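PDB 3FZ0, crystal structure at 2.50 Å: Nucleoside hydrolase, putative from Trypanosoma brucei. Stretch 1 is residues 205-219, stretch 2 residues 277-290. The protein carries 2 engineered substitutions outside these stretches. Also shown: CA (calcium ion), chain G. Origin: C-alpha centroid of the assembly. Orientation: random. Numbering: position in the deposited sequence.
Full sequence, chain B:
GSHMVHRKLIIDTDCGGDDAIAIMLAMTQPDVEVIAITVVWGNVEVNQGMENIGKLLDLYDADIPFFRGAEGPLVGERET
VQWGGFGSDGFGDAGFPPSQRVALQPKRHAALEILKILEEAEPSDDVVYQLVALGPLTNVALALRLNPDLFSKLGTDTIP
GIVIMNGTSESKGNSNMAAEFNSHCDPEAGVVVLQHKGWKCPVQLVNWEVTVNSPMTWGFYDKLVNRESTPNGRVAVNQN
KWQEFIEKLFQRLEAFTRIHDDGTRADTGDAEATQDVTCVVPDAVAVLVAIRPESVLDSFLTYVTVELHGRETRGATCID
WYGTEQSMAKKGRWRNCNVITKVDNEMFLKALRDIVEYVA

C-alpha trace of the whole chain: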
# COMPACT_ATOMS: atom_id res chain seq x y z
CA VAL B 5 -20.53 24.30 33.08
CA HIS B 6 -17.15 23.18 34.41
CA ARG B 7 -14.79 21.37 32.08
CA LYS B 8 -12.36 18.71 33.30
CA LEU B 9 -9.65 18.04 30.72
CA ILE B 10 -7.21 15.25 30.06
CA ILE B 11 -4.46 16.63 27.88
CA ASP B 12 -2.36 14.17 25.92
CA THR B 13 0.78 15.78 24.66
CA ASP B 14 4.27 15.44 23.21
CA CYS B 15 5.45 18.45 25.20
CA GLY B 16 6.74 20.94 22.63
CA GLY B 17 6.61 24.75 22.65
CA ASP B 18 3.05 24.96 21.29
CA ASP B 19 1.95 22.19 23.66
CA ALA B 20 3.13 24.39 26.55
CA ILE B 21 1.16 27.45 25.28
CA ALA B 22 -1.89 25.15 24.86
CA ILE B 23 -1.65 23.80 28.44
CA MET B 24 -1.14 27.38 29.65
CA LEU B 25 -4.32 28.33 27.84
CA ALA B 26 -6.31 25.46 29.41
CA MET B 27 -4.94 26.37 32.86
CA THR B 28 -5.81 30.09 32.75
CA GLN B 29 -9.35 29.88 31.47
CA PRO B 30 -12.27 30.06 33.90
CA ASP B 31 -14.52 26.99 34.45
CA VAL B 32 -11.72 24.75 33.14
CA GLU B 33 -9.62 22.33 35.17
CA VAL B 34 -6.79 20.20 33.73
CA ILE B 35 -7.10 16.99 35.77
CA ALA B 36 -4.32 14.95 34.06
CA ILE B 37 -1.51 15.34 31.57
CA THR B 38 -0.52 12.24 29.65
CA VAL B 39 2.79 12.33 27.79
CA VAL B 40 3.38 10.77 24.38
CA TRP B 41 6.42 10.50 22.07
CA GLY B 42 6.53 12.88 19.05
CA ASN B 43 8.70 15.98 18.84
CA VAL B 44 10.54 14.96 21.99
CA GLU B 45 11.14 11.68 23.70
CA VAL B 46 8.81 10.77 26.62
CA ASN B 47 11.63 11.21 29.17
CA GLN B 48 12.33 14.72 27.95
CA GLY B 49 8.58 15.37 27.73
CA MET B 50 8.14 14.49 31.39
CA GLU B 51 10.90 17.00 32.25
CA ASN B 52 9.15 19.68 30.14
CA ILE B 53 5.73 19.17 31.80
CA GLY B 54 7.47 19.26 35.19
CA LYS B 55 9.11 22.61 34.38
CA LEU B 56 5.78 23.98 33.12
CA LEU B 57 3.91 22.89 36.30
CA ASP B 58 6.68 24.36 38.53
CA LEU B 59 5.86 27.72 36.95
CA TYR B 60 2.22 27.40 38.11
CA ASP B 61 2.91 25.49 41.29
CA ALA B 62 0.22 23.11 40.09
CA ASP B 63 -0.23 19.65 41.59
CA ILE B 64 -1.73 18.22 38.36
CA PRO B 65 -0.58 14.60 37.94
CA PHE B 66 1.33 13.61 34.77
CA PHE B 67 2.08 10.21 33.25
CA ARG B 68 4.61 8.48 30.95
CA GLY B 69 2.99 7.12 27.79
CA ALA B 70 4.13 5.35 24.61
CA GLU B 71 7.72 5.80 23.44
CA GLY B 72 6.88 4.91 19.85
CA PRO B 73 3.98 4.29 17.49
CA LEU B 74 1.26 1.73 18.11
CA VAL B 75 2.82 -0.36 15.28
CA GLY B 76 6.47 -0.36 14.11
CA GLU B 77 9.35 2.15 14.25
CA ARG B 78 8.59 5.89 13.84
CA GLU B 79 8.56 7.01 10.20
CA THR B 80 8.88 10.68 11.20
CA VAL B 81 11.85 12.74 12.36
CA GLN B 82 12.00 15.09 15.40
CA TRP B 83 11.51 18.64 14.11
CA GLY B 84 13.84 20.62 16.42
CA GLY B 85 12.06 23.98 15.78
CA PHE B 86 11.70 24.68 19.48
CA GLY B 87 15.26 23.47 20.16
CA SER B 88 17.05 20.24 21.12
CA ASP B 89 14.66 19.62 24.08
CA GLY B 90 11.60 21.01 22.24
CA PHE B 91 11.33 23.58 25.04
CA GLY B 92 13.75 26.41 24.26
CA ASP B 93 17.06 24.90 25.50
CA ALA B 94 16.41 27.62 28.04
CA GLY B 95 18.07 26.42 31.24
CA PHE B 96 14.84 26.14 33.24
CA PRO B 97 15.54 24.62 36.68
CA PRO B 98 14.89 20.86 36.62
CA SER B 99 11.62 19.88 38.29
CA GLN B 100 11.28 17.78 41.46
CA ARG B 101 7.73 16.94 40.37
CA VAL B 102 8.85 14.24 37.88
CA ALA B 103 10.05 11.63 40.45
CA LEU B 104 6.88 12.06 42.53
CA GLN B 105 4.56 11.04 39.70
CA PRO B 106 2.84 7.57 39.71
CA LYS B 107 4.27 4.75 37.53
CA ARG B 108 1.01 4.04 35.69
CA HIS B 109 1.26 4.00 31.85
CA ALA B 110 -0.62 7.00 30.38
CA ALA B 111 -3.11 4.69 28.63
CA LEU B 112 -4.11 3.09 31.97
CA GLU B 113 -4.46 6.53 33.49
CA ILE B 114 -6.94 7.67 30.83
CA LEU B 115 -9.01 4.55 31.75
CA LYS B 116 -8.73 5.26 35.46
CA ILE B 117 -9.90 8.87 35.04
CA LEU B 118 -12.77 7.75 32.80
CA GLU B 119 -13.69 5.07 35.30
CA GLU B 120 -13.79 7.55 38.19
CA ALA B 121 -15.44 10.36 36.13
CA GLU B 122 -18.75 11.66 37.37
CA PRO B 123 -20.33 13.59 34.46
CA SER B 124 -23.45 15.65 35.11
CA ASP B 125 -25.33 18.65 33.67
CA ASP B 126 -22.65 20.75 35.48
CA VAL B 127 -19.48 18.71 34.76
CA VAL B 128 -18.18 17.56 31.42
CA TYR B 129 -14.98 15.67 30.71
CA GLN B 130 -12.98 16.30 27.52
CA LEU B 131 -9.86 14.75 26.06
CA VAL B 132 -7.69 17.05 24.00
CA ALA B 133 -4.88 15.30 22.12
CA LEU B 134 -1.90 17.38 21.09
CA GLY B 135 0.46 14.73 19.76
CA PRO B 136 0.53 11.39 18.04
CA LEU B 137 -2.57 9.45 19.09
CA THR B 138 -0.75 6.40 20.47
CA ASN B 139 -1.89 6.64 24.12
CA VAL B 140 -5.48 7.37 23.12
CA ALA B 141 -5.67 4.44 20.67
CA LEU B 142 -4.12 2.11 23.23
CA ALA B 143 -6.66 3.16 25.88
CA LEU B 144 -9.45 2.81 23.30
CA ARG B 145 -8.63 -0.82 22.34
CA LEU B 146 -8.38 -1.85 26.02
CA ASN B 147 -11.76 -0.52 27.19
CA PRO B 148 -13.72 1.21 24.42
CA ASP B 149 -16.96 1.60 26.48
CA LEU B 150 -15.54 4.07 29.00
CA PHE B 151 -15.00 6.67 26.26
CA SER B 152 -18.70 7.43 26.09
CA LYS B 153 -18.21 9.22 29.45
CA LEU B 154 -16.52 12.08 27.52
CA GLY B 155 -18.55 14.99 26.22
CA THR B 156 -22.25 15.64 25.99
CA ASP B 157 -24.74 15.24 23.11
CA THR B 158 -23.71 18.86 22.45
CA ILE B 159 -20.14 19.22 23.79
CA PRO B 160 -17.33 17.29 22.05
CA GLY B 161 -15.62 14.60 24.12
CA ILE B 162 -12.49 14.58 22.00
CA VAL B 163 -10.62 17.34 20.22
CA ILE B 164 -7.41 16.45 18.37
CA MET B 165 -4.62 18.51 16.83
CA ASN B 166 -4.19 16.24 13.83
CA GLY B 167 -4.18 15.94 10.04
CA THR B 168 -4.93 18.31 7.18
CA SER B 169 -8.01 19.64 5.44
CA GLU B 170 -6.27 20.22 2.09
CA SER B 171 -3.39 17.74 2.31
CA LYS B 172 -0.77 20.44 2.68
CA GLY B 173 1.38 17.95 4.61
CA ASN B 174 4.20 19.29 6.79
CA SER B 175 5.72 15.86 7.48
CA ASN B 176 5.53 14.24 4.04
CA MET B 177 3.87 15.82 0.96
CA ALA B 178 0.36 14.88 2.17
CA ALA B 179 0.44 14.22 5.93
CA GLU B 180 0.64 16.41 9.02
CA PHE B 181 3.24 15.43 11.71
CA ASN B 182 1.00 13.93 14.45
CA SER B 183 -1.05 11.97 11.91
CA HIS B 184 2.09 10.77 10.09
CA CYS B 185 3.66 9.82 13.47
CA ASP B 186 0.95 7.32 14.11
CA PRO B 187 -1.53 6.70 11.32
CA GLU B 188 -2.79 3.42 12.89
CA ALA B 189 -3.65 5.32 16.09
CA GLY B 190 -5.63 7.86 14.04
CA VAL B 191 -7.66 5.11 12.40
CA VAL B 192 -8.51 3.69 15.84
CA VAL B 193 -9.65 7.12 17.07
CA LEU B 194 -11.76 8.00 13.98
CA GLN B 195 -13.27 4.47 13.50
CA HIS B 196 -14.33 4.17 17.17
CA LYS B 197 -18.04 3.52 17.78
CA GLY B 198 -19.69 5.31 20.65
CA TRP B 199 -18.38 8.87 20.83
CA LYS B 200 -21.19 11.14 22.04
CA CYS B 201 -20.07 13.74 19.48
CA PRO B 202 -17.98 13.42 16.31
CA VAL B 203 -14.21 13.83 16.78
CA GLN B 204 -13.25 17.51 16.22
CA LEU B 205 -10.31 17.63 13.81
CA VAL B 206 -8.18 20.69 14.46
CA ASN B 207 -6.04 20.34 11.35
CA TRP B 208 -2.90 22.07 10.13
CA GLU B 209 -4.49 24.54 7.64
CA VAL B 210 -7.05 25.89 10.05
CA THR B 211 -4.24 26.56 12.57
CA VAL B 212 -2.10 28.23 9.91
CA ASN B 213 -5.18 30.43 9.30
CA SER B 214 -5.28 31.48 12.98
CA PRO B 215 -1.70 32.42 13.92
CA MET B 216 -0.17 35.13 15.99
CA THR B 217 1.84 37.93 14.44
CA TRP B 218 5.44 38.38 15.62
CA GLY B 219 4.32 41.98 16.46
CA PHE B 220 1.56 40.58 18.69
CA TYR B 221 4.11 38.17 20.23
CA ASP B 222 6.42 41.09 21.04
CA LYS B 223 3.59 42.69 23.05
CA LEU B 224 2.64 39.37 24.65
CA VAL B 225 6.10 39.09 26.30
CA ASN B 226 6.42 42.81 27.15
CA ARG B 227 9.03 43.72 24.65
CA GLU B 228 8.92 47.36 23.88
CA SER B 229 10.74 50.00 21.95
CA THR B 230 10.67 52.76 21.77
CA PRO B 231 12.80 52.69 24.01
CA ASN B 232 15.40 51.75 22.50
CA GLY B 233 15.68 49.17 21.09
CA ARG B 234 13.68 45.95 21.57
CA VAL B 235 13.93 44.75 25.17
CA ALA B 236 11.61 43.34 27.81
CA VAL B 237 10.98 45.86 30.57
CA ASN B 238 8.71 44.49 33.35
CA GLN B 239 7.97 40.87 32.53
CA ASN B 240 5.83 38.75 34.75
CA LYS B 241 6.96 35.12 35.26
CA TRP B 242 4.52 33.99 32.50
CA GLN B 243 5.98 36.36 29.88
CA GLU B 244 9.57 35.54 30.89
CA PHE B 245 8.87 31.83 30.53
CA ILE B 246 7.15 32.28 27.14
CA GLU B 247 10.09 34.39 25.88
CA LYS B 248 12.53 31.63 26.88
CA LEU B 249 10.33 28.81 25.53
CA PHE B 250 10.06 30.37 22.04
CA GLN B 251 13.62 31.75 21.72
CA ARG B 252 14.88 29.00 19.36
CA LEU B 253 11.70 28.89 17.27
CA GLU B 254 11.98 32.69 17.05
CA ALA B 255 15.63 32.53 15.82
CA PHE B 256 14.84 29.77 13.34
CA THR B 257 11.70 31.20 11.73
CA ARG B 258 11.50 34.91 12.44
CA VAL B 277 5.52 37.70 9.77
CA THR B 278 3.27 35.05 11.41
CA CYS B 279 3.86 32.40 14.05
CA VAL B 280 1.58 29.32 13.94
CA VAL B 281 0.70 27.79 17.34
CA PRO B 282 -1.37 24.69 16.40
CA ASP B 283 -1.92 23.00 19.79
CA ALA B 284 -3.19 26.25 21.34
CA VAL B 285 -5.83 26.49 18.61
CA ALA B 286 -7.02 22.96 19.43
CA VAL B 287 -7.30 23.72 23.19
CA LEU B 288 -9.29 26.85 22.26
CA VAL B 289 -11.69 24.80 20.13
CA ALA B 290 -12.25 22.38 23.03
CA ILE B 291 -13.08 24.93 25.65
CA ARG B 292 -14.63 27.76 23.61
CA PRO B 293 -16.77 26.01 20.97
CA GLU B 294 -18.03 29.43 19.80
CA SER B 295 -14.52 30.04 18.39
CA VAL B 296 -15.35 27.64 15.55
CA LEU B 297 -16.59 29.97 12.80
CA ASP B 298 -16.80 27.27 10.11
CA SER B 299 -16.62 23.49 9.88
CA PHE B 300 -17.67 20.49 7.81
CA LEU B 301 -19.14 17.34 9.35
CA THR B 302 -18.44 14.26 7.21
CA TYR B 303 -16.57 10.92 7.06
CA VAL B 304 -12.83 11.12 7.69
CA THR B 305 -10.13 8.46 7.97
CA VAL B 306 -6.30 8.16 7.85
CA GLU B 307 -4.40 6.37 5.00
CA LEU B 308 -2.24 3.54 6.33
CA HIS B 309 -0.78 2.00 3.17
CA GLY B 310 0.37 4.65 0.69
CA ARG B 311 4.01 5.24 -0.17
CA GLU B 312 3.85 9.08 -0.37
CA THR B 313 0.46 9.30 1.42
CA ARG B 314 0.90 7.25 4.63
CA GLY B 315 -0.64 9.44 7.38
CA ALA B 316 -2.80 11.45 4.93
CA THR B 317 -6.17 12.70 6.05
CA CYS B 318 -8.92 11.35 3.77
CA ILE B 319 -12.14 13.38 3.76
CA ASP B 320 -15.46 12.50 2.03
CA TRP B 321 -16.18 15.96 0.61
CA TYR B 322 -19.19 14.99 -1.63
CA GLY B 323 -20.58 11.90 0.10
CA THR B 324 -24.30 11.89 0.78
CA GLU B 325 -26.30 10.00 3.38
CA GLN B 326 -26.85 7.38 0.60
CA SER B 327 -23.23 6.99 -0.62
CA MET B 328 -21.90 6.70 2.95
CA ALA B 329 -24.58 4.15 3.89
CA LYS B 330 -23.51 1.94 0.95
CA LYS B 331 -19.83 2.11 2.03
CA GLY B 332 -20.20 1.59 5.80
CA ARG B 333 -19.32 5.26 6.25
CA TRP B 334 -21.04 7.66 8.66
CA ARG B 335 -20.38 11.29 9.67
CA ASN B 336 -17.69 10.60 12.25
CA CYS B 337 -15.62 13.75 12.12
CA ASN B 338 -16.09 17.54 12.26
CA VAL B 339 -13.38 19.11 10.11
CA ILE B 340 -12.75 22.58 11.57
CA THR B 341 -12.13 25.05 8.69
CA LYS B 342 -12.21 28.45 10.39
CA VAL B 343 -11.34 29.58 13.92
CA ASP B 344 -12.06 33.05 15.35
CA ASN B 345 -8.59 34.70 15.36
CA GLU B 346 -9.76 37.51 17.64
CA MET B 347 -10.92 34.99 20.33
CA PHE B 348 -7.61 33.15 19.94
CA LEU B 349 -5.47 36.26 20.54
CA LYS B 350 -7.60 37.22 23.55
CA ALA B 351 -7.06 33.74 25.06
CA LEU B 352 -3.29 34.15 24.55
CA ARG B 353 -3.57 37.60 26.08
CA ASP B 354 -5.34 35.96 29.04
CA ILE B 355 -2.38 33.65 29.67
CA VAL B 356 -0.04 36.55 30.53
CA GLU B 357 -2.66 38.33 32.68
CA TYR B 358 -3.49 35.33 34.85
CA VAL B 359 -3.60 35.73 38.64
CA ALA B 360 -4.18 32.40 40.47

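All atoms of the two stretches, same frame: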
# COMPACT_ATOMS: atom_id res chain seq x y z
N LEU B 205 -11.64 17.70 14.42
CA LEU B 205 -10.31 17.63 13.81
C LEU B 205 -9.72 19.02 13.66
O LEU B 205 -10.03 19.75 12.70
CB LEU B 205 -10.36 16.89 12.47
CG LEU B 205 -9.04 16.57 11.76
CD1 LEU B 205 -8.28 15.29 12.25
CD2 LEU B 205 -9.27 16.50 10.22
N VAL B 206 -8.87 19.41 14.59
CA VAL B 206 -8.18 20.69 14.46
C VAL B 206 -6.90 20.45 13.63
O VAL B 206 -5.84 20.02 14.14
CB VAL B 206 -7.95 21.33 15.82
CG1 VAL B 206 -7.31 22.74 15.68
CG2 VAL B 206 -9.32 21.38 16.59
N ASN B 207 -7.05 20.71 12.33
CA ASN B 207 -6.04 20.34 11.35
C ASN B 207 -5.06 21.47 11.13
O ASN B 207 -5.29 22.61 11.55
CB ASN B 207 -6.71 19.98 10.01
CG ASN B 207 -7.72 21.01 9.57
OD1 ASN B 207 -7.38 22.01 8.95
ND2 ASN B 207 -8.97 20.79 9.94
N TRP B 208 -3.98 21.14 10.42
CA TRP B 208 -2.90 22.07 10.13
C TRP B 208 -3.36 23.40 9.50
O TRP B 208 -3.03 24.48 10.02
CB TRP B 208 -1.86 21.37 9.26
CG TRP B 208 -0.76 22.25 8.70
CD1 TRP B 208 -0.52 22.50 7.38
CD2 TRP B 208 0.25 22.94 9.44
NE1 TRP B 208 0.56 23.29 7.25
CE2 TRP B 208 1.07 23.59 8.49
CE3 TRP B 208 0.54 23.10 10.80
CZ2 TRP B 208 2.17 24.42 8.86
CZ3 TRP B 208 1.65 23.91 11.18
CH2 TRP B 208 2.44 24.56 10.21
N GLU B 209 -4.12 23.33 8.41
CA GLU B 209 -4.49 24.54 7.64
C GLU B 209 -5.36 25.49 8.44
O GLU B 209 -5.17 26.68 8.40
CB GLU B 209 -5.16 24.20 6.30
CG GLU B 209 -4.24 23.44 5.32
CD GLU B 209 -4.31 21.91 5.47
OE1 GLU B 209 -4.69 21.44 6.56
OE2 GLU B 209 -4.00 21.17 4.50
N VAL B 210 -6.28 24.98 9.24
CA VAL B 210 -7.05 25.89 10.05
C VAL B 210 -6.19 26.57 11.12
O VAL B 210 -6.47 27.71 11.49
CB VAL B 210 -8.33 25.24 10.64
CG1 VAL B 210 -8.01 24.33 11.82
CG2 VAL B 210 -9.30 26.31 11.03
N THR B 211 -5.14 25.91 11.59
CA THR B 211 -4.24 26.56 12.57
C THR B 211 -3.32 27.57 11.89
O THR B 211 -3.06 28.64 12.43
CB THR B 211 -3.49 25.58 13.50
OG1 THR B 211 -2.49 24.89 12.74
CG2 THR B 211 -4.48 24.56 14.15
N VAL B 212 -2.87 27.26 10.67
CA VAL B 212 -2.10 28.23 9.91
C VAL B 212 -2.92 29.53 9.69
O VAL B 212 -2.36 30.66 9.67
CB VAL B 212 -1.67 27.65 8.54
CG1 VAL B 212 -1.02 28.76 7.62
CG2 VAL B 212 -0.71 26.49 8.76
N ASN B 213 -4.24 29.35 9.53
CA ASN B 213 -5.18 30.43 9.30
C ASN B 213 -5.50 31.26 10.54
O ASN B 213 -6.15 32.30 10.45
CB ASN B 213 -6.49 29.88 8.76
CG ASN B 213 -7.39 30.98 8.24
OD1 ASN B 213 -8.50 31.20 8.75
ND2 ASN B 213 -6.90 31.71 7.24
N SER B 214 -5.07 30.77 11.71
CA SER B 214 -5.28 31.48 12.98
C SER B 214 -3.97 31.57 13.78
O SER B 214 -3.83 30.94 14.83
CB SER B 214 -6.35 30.76 13.81
OG SER B 214 -6.62 31.50 14.96
N PRO B 215 -3.00 32.34 13.26
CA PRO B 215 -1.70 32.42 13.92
C PRO B 215 -1.59 33.63 14.81
O PRO B 215 -2.51 34.46 14.88
CB PRO B 215 -0.75 32.63 12.73
CG PRO B 215 -1.59 33.41 11.71
CD PRO B 215 -3.05 33.17 12.03
N MET B 216 -0.45 33.81 15.45
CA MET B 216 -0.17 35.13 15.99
C MET B 216 0.88 35.81 15.12
O MET B 216 1.71 35.14 14.49
CB MET B 216 0.23 35.09 17.46
CG MET B 216 1.51 34.40 17.70
SD MET B 216 1.93 34.38 19.45
CE MET B 216 3.29 33.17 19.39
N THR B 217 0.80 37.12 15.04
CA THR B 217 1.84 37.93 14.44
C THR B 217 3.06 38.00 15.39
O THR B 217 2.91 37.96 16.62
CB THR B 217 1.27 39.35 14.21
OG1 THR B 217 0.35 39.32 13.11
CG2 THR B 217 2.34 40.32 13.92
N TRP B 218 4.26 38.10 14.82
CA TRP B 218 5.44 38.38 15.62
C TRP B 218 5.30 39.69 16.40
O TRP B 218 5.76 39.78 17.54
CB TRP B 218 6.73 38.33 14.80
CG TRP B 218 7.09 36.90 14.43
CD1 TRP B 218 7.09 36.36 13.17
CD2 TRP B 218 7.45 35.83 15.33
NE1 TRP B 218 7.43 35.03 13.23
CE2 TRP B 218 7.66 34.68 14.53
CE3 TRP B 218 7.63 35.75 16.71
CZ2 TRP B 218 8.03 33.44 15.07
CZ3 TRP B 218 8.01 34.51 17.27
CH2 TRP B 218 8.20 33.37 16.44
N GLY B 219 4.65 40.69 15.80
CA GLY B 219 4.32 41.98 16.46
C GLY B 219 3.44 41.77 17.70
O GLY B 219 3.70 42.33 18.77
N VAL B 277 6.22 36.73 8.92
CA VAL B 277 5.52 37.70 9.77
C VAL B 277 4.61 36.99 10.80
O VAL B 277 4.32 37.56 11.87
CB VAL B 277 4.69 38.76 8.94
CG1 VAL B 277 3.94 39.74 9.87
CG2 VAL B 277 5.60 39.52 7.94
N THR B 278 4.17 35.77 10.49
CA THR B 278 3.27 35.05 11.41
C THR B 278 3.92 33.84 12.07
O THR B 278 4.81 33.22 11.50
CB THR B 278 1.93 34.62 10.76
OG1 THR B 278 2.16 33.48 9.95
CG2 THR B 278 1.34 35.70 9.90
N CYS B 279 3.45 33.54 13.28
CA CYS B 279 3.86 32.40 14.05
C CYS B 279 2.64 31.51 14.32
O CYS B 279 1.68 31.94 14.97
CB CYS B 279 4.48 32.88 15.36
SG CYS B 279 5.10 31.50 16.35
N VAL B 280 2.68 30.27 13.83
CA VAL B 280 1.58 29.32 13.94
C VAL B 280 1.74 28.55 15.24
O VAL B 280 2.80 28.02 15.49
CB VAL B 280 1.59 28.34 12.77
CG1 VAL B 280 0.35 27.44 12.79
CG2 VAL B 280 1.67 29.09 11.45
N VAL B 281 0.68 28.49 16.05
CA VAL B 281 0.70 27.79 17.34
C VAL B 281 -0.39 26.70 17.41
O VAL B 281 -1.34 26.82 18.15
CB VAL B 281 0.56 28.81 18.53
CG1 VAL B 281 0.91 28.15 19.84
CG2 VAL B 281 1.47 30.00 18.31
N PRO B 282 -0.25 25.63 16.63
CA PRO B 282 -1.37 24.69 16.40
C PRO B 282 -2.05 24.13 17.63
O PRO B 282 -3.30 24.15 17.70
CB PRO B 282 -0.74 23.58 15.56
CG PRO B 282 0.34 24.30 14.79
CD PRO B 282 0.94 25.23 15.86
N ASP B 283 -1.28 23.61 18.60
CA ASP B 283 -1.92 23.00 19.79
C ASP B 283 -2.77 23.98 20.59
O ASP B 283 -3.77 23.57 21.18
CB ASP B 283 -0.89 22.36 20.70
CG ASP B 283 -0.22 21.17 20.05
OD1 ASP B 283 -0.84 20.54 19.17
OD2 ASP B 283 0.93 20.84 20.42
N ALA B 284 -2.41 25.26 20.60
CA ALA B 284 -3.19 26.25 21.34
C ALA B 284 -4.54 26.44 20.68
O ALA B 284 -5.55 26.65 21.37
CB ALA B 284 -2.44 27.59 21.45
N VAL B 285 -4.57 26.35 19.35
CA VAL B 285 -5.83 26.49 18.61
C VAL B 285 -6.78 25.32 18.97
O VAL B 285 -7.99 25.49 19.16
CB VAL B 285 -5.57 26.63 17.06
CG1 VAL B 285 -6.88 26.75 16.27
CG2 VAL B 285 -4.71 27.84 16.76
N ALA B 286 -6.22 24.12 19.09
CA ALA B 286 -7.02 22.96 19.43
C ALA B 286 -7.61 23.10 20.84
O ALA B 286 -8.82 22.88 21.03
CB ALA B 286 -6.16 21.68 19.31
N VAL B 287 -6.78 23.44 21.83
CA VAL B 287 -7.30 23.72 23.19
C VAL B 287 -8.41 24.79 23.17
O VAL B 287 -9.43 24.62 23.83
CB VAL B 287 -6.17 24.08 24.23
CG1 VAL B 287 -6.77 24.53 25.54
CG2 VAL B 287 -5.26 22.86 24.46
N LEU B 288 -8.24 25.85 22.38
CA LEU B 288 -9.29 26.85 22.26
C LEU B 288 -10.61 26.27 21.72
O LEU B 288 -11.71 26.59 22.23
CB LEU B 288 -8.82 28.01 21.38
CG LEU B 288 -9.83 29.14 21.22
CD1 LEU B 288 -9.83 29.97 22.46
CD2 LEU B 288 -9.43 29.96 20.02
N VAL B 289 -10.50 25.41 20.71
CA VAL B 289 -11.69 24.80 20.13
C VAL B 289 -12.42 23.98 21.18
O VAL B 289 -13.64 24.01 21.24
CB VAL B 289 -11.35 23.99 18.86
CG1 VAL B 289 -12.50 23.06 18.46
CG2 VAL B 289 -11.03 24.94 17.72
N ALA B 290 -11.67 23.25 22.01
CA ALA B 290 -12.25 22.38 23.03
C ALA B 290 -13.01 23.14 24.07
O ALA B 290 -14.07 22.72 24.50
CB ALA B 290 -11.17 21.58 23.73
CA CA G . 2.17 18.78 20.05
O HOH W 1 -1.82 29.10 15.02
O HOH W 2 1.01 19.05 18.09
O HOH W 3 3.28 17.15 18.21
O HOH W 4 3.68 20.32 18.89

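The two stretches lie far apart in sequence but meet along most of their length, burying 865 Å² between them. Two kinds of contact do the work. At one end, short strands pair side by side. At the other, two helices cross almost at right angles, at 95°, with their axes 9.3 Å apart at closest approach. Three residues cover the most surface: Cys279, Val206 and Val280.

Cys279 is the centre of the strand pairing. It forms an antiparallel hydrogen-bonded pair with Met216, and both backbone bonds are made. Met216 N donates to Cys279 O at 2.9 Å, and Cys279 N donates to Met216 O at 2.7 Å. The next pair, Thr217 with Thr278, is of the non-hydrogen-bonded kind, and its side chains diverge. The ladder closes where Trp218 N donates to Val277 O at 3.0 Å. This ties the first turn of the helix that begins at Trp218 to the other stretch.

The side chain of Cys279 is buried on the same side of the sheet as that of Met216. Trp218 swings its indole across it. Cys279 CB lies over one face of the six-membered ring, 3.8 Å from its centroid, so a polarised C-H group can meet the pi cloud. The sulfur sits more obliquely, with Cys279 SG 4.2 Å from the same centroid. Met216 extends its side chain to the sulfur as well, with Met216 CE 3.9 Å from Cys279 SG. The same methyl reaches Val281, with Met216 CE 3.8 Å from Val281 CG2.

Val280 follows the strand pair and joins it to the helical part. Its CG1 methyl packs against the helix of stretch 1. Val280 CG1 is 3.6 Å from Thr211 O, 4.1 Å from Trp208 CZ3 and 4.3 Å from Val212 CG2. Pro215 lies against the backbone here, with Pro215 CB 3.4 Å from Cys279 O. A water adds a polar link nearby: water 1 donates to Ser214 O at 2.7 Å and accepts from Val281 N at 2.8 Å.

Val206 anchors the other end. Its CA-to-CB bond points toward helix 282-290, and its methyls meet successive parts of that helix. Val206 CG1 is 4.1 Å from Val285 CG1 and 3.8 Å from Ala286 CA. Val206 CG2 is 4.0 Å from Val289 CB. The small side chain of Ala286 accompanies a close approach, with Val206 CB 3.9 Å from Ala286 CB.

Thr211 fills the space between. Its hydroxyl donates to its own helix, Thr211 OG1 to Trp208 O at 2.8 Å, while Thr211 CG2 packs 3.7 Å from Val285 CB. Pro282 meets the edge of the Trp208 ring, with Pro282 CG 3.9 Å from Trp208 CZ3. Next to Pro282, Asp283 points its CA-to-CB bond away from stretch 1, and Asp283 OD2 binds the calcium ion at 2.4 Å.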